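Local coordinates for titin (Homo sapiens, PDB 1WAA), which probably acts as an elastic molecular spring of striated muscle, this part being a single immunoglobulin domain, I27, of the giant chain, at residues E[58-63]-E[75-80]. Residues are numbered along the deposited sequence; the frame is centred on the assembly and turned at random.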
# COMPACT_ATOMS: atom_id res chain seq x y z
N LYS E 58 4.34 8.45 -4.52
CA LYS E 58 5.53 9.29 -4.70
C LYS E 58 5.73 10.35 -3.62
O LYS E 58 6.80 10.99 -3.52
CB LYS E 58 5.50 9.97 -6.08
CG LYS E 58 5.50 9.00 -7.22
CD LYS E 58 5.84 9.66 -8.52
CE LYS E 58 4.69 10.45 -9.07
NZ LYS E 58 5.01 10.85 -10.48
N LYS E 59 4.68 10.53 -2.82
CA LYS E 59 4.63 11.56 -1.80
C LYS E 59 5.14 11.13 -0.42
O LYS E 59 4.80 10.06 0.09
CB LYS E 59 3.18 12.03 -1.64
CG LYS E 59 2.91 13.29 -2.41
CD LYS E 59 3.66 14.46 -1.80
CE LYS E 59 4.12 15.37 -2.92
NZ LYS E 59 3.05 15.73 -3.91
N HIS E 60 5.98 11.97 0.17
CA HIS E 60 6.44 11.79 1.53
C HIS E 60 6.15 13.05 2.33
O HIS E 60 6.45 14.15 1.89
CB HIS E 60 7.91 11.52 1.54
CG HIS E 60 8.26 10.14 1.14
ND1 HIS E 60 8.31 9.74 -0.18
CD2 HIS E 60 8.57 9.05 1.88
CE1 HIS E 60 8.66 8.47 -0.24
NE2 HIS E 60 8.83 8.03 1.00
N ILE E 61 5.52 12.89 3.49
CA ILE E 61 5.11 14.03 4.29
C ILE E 61 5.63 13.92 5.71
O ILE E 61 5.69 12.82 6.25
CB ILE E 61 3.58 14.15 4.24
CG1 ILE E 61 3.14 14.60 2.84
CG2 ILE E 61 3.02 15.09 5.36
CD1 ILE E 61 1.79 14.11 2.43
N LEU E 62 6.00 15.05 6.30
CA LEU E 62 6.37 15.09 7.70
C LEU E 62 5.49 16.14 8.36
O LEU E 62 5.44 17.28 7.88
CB LEU E 62 7.82 15.53 7.86
CG LEU E 62 8.27 15.75 9.30
CD1 LEU E 62 8.30 14.44 10.07
CD2 LEU E 62 9.62 16.38 9.32
N ILE E 63 4.79 15.74 9.42
CA ILE E 63 3.99 16.67 10.24
C ILE E 63 4.60 16.81 11.65
O ILE E 63 4.83 15.82 12.33
CB ILE E 63 2.51 16.25 10.38
CG1 ILE E 63 1.92 15.82 9.03
CG2 ILE E 63 1.70 17.44 10.95
CD1 ILE E 63 0.52 15.22 9.12
N VAL E 75 15.41 20.65 8.04
CA VAL E 75 14.70 19.40 7.92
C VAL E 75 15.26 18.77 6.65
O VAL E 75 15.36 19.43 5.61
CB VAL E 75 13.18 19.67 7.82
CG1 VAL E 75 12.41 18.44 7.29
CG2 VAL E 75 12.64 20.16 9.17
N SER E 76 15.66 17.51 6.72
CA SER E 76 16.17 16.83 5.54
C SER E 76 15.49 15.47 5.33
O SER E 76 14.93 14.88 6.27
CB SER E 76 17.70 16.69 5.59
OG SER E 76 18.10 15.85 6.66
N PHE E 77 15.51 15.01 4.08
CA PHE E 77 14.88 13.75 3.73
C PHE E 77 15.85 13.00 2.84
O PHE E 77 16.53 13.61 2.02
CB PHE E 77 13.59 14.02 2.97
CG PHE E 77 12.91 12.77 2.45
CD1 PHE E 77 13.16 12.30 1.15
CD2 PHE E 77 12.01 12.05 3.27
CE1 PHE E 77 12.52 11.17 0.65
CE2 PHE E 77 11.37 10.90 2.80
CZ PHE E 77 11.61 10.46 1.48
N GLN E 78 15.83 11.69 2.94
CA GLN E 78 16.66 10.89 2.02
C GLN E 78 15.98 9.57 1.73
O GLN E 78 15.41 8.93 2.63
CB GLN E 78 17.99 10.66 2.65
N ALA E 79 15.94 9.24 0.50
CA ALA E 79 15.39 7.96 0.04
C ALA E 79 16.30 7.43 -1.05
O ALA E 79 16.40 8.02 -2.12
CB ALA E 79 13.99 8.16 -0.52
N ALA E 80 16.94 6.33 -0.74
CA ALA E 80 17.84 5.67 -1.67
C ALA E 80 18.98 6.63 -2.04
O ALA E 80 19.95 6.78 -1.29
CB ALA E 80 17.08 5.23 -2.92
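Phe77 drives the outer rim of its ring against one face of the imidazole of His60, its CZ standing 3.3 Å above that plane, away from the middle and toward the imidazole rim. Both CD2 and CG of His60 lie 3.4 Å from Phe77 CZ, placing the contact on the CG-CD2 side of the imidazole, and Phe77 CE2 follows at 3.5 Å from the same CD2. With the two planes inclined at 56°, the rings meet obliquely, the side chains crossing at about a right angle. Phe77 gets there because its CG lies anti to the backbone N (chi1 175°), whereas the imidazole of His60 is set beside its own backbone N (chi1 -77°) and presents a face. Further along, Leu62 and Val75 meet tip to tip: the methyl CD2 of Leu62 touches CG1 of Val75 at 4.0 Å, branched ends suited to packing against each other and Trp38.

No hydrogen bond crosses between the segments, for strands 59-64 and 73-79 belong to the two facing sheets of the immunoglobulin beta-sandwich, and the CA atoms of His60 and Phe77 are 8.9 Å apart. Long, flat and apolar, Phe77 suits spanning that gap; its ring also packs edge-to-face with Trp38, which ties both pairs into one core.

A histidine is the polar member of this buried group. Its NE2 makes a weak hydrogen bond to Val34 O, which partly pays for burying the imidazole, while the carbon side of the ring, CG and CD2, lies against Phe77. Cohesion between the sheets here therefore rests on dispersion and exclusion of water, and the apolar surroundings would probably favour a neutral imidazole.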